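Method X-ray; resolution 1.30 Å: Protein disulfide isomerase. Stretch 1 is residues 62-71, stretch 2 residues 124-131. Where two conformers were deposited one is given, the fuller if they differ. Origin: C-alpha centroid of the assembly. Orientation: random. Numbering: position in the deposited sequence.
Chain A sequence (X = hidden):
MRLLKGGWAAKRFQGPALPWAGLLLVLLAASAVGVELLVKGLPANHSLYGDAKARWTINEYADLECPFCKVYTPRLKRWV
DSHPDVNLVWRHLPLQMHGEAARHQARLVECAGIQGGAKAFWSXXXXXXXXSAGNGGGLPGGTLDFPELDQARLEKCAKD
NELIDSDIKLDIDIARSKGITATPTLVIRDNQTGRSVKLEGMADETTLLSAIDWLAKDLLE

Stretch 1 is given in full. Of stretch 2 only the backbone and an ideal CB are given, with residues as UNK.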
# COMPACT_ATOMS: atom_id res chain seq x y z
N ALA A 62 4.38 -2.43 -1.28
CA ALA A 62 5.12 -1.17 -1.41
C ALA A 62 5.85 -0.76 -0.15
O ALA A 62 5.59 -1.26 0.97
CB ALA A 62 4.17 -0.06 -1.83
N ASP A 63 6.83 0.11 -0.37
CA ASP A 63 7.84 0.51 0.66
C ASP A 63 7.96 2.04 0.54
O ASP A 63 8.11 2.59 -0.57
CB ASP A 63 9.15 -0.21 0.22
CG ASP A 63 10.41 0.30 0.90
OD1 ASP A 63 10.46 1.32 1.55
OD2 ASP A 63 11.44 -0.47 0.73
N LEU A 64 7.78 2.72 1.69
CA LEU A 64 7.69 4.18 1.70
C LEU A 64 9.08 4.83 1.48
O LEU A 64 9.07 6.07 1.26
CB LEU A 64 7.06 4.59 3.04
CG LEU A 64 5.54 4.36 2.99
CD1 LEU A 64 4.97 4.24 4.42
CD2 LEU A 64 4.79 5.46 2.21
N GLU A 65 10.15 4.09 1.47
CA GLU A 65 11.49 4.53 1.06
C GLU A 65 11.78 4.24 -0.38
O GLU A 65 12.89 4.64 -0.83
CB GLU A 65 12.55 3.92 1.99
CG GLU A 65 12.51 4.45 3.43
CD GLU A 65 12.79 5.93 3.44
OE1 GLU A 65 11.87 6.72 3.43
OE2 GLU A 65 13.98 6.30 3.40
N CYS A 66 10.93 3.55 -1.09
CA CYS A 66 11.29 3.07 -2.45
C CYS A 66 10.93 4.11 -3.48
O CYS A 66 9.82 4.65 -3.56
CB CYS A 66 10.48 1.78 -2.68
SG CYS A 66 10.50 1.29 -4.44
N PRO A 67 11.95 4.48 -4.28
CA PRO A 67 11.73 5.57 -5.26
C PRO A 67 10.75 5.17 -6.33
O PRO A 67 10.15 6.09 -6.94
CB PRO A 67 13.18 5.80 -5.82
CG PRO A 67 13.85 4.50 -5.65
CD PRO A 67 13.32 3.92 -4.32
N PHE A 68 10.68 3.90 -6.62
CA PHE A 68 9.66 3.44 -7.60
C PHE A 68 8.25 3.59 -7.05
O PHE A 68 7.34 4.08 -7.72
CB PHE A 68 9.98 1.97 -7.99
CG PHE A 68 11.32 1.76 -8.63
CD1 PHE A 68 11.56 2.18 -9.97
CD2 PHE A 68 12.31 1.05 -7.92
CE1 PHE A 68 12.86 1.93 -10.54
CE2 PHE A 68 13.55 0.75 -8.52
CZ PHE A 68 13.82 1.18 -9.80
N CYS A 69 8.11 3.17 -5.81
CA CYS A 69 6.80 3.33 -5.17
C CYS A 69 6.41 4.80 -5.05
O CYS A 69 5.21 5.11 -5.18
CB CYS A 69 6.83 2.68 -3.81
SG CYS A 69 6.97 0.88 -3.84
N LYS A 70 7.40 5.68 -4.77
CA LYS A 70 7.05 7.05 -4.69
C LYS A 70 6.46 7.64 -6.00
O LYS A 70 5.47 8.34 -5.97
CB LYS A 70 8.33 7.85 -4.24
CG LYS A 70 8.07 9.37 -4.22
CD LYS A 70 9.24 10.14 -3.64
CE LYS A 70 8.91 11.58 -3.61
NZ LYS A 70 9.85 12.51 -2.87
N VAL A 71 7.05 7.31 -7.13
CA VAL A 71 6.46 7.89 -8.36
C VAL A 71 5.23 7.09 -8.82
O VAL A 71 4.34 7.59 -9.46
CB VAL A 71 7.52 8.04 -9.46
CG1 VAL A 71 8.12 6.68 -9.80
CG2 VAL A 71 6.97 8.69 -10.72
N UNK A 124 -1.19 10.19 4.83
CA UNK A 124 0.10 9.96 5.54
C UNK A 124 1.05 9.35 4.52
O UNK A 124 2.28 9.60 4.58
CB UNK A 124 -0.06 9.05 6.76
N UNK A 125 0.56 8.43 3.66
CA UNK A 125 1.44 7.88 2.58
C UNK A 125 2.03 9.01 1.73
O UNK A 125 3.26 9.09 1.46
CB UNK A 125 0.66 6.92 1.68
N UNK A 126 1.18 9.96 1.28
CA UNK A 126 1.68 11.11 0.50
C UNK A 126 2.65 11.94 1.28
O UNK A 126 3.70 12.39 0.78
CB UNK A 126 0.52 12.00 0.04
N UNK A 127 2.29 12.22 2.52
CA UNK A 127 3.16 13.09 3.32
C UNK A 127 4.52 12.45 3.51
O UNK A 127 5.55 13.15 3.47
CB UNK A 127 2.53 13.39 4.68
N UNK A 128 4.58 11.15 3.77
CA UNK A 128 5.85 10.44 3.98
C UNK A 128 6.62 10.42 2.70
O UNK A 128 7.86 10.71 2.67
CB UNK A 128 5.62 9.01 4.48
N UNK A 129 5.97 10.16 1.57
CA UNK A 129 6.73 10.19 0.31
C UNK A 129 7.27 11.61 0.04
O UNK A 129 8.37 11.73 -0.53
CB UNK A 129 5.85 9.73 -0.85
N UNK A 130 6.55 12.63 0.43
CA UNK A 130 7.06 14.03 0.21
C UNK A 130 8.13 14.37 1.19
O UNK A 130 9.07 15.07 0.79
CB UNK A 130 5.94 15.06 0.33
N UNK A 131 8.07 13.93 2.42
CA UNK A 131 8.94 14.43 3.48
C UNK A 131 10.19 13.59 3.70
O UNK A 131 11.15 14.13 4.23
CB UNK A 131 8.15 14.51 4.79

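Stretch 2 is helical throughout, so each position must accept helical backbone angles. Its axis passes 10.5 Å from that of the helix at 67-71, and the two directions make an angle of 126°.

Position 124 points sideways, and nothing of stretch 1 lies within 5.5 Å of its ideal CB. Stretch 1 sets no demand here, and many residues would fit. The deposited residue is Ala124.

Position 125 also points sideways, but its ideal CB lies 4.4 Å from Leu64 CD2. A methyl group is on offer and no polar partner is near. Leucine, isoleucine, valine or methionine would suit. It is Ile125. Its CG2 packs 4.0 Å from Leu64 CD2.

Position 126 points away, with no stretch 1 atom near its CB. A polar or small residue would do. It is Asp126, which makes no contact with stretch 1.

Position 127 is out of reach of stretch 1, which leaves the choice open. It is Ala127.

Position 128 points toward stretch 1. Its ideal CB is 4.3 Å from Leu64 CD2, and the leucine side chain offers only carbon. An aliphatic residue is the natural expectation, whether branched or not. It is Ile128, chi1 m and chi2 t. Its CG2 comes 4.0 Å from Leu64 CB.

Position 129 is the centre of the contact. Its CA is 5.9 Å from Lys70 CA, and its ideal CB is 4.0 Å from Lys70 CG and 5.3 Å from Leu64 O. CA-to-CB points sideways, yet a long side chain could enter the space between Leu64 and the start of the helix. Leucine, methionine or an aromatic would suit. It is Phe129, and its ring is sandwiched. Lys70 CA lies over one face, 3.6 Å from the ring centroid. Leu64 CD2 lies over the opposite face, 4.0 Å from the centroid. Both are CH-pi contacts. Asp63 O sits at the ring edge, 3.8 Å from Phe129 CE1, and Cys69 CB is 3.8 Å from Phe129 CZ. The backbone contributes as well: the extended Lys70 side chain, t at all four chi angles, brings NZ to Phe129 O in a 2.9 Å hydrogen bond.

Position 130 points away, with its CB free of stretch 1. Small or polar residues would suit. It is Ala130.

Position 131 points away too, and a polar residue would be unsurprising. It is Gln131, whose amide group is hydrogen-bonded elsewhere in the structure.

Stretch 2 124-131: AIDAIFAQ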
# COMPACT_ATOMS: atom_id res chain seq x y z
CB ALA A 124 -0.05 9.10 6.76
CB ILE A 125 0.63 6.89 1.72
CG1 ILE A 125 0.44 5.58 2.51
CG2 ILE A 125 1.40 6.60 0.37
CD1 ILE A 125 -0.37 4.52 1.87
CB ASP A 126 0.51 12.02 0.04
CG ASP A 126 -0.36 11.40 -1.04
OD1 ASP A 126 0.09 10.46 -1.66
OD2 ASP A 126 -1.54 11.88 -1.15
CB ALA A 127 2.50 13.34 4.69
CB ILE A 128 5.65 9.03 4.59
CG1 ILE A 128 5.13 9.19 5.99
CG2 ILE A 128 6.99 8.25 4.53
CD1 ILE A 128 4.64 7.86 6.56
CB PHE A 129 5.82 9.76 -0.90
CG PHE A 129 5.73 8.29 -1.12
CD1 PHE A 129 6.86 7.49 -1.13
CD2 PHE A 129 4.50 7.70 -1.41
CE1 PHE A 129 6.78 6.11 -1.36
CE2 PHE A 129 4.41 6.32 -1.65
CZ PHE A 129 5.58 5.54 -1.60
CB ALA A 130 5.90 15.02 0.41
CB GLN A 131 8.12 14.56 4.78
CG GLN A 131 7.05 15.68 4.67
CD GLN A 131 6.24 15.77 5.88
OE1 GLN A 131 6.70 15.52 6.99
NE2 GLN A 131 4.98 16.13 5.66
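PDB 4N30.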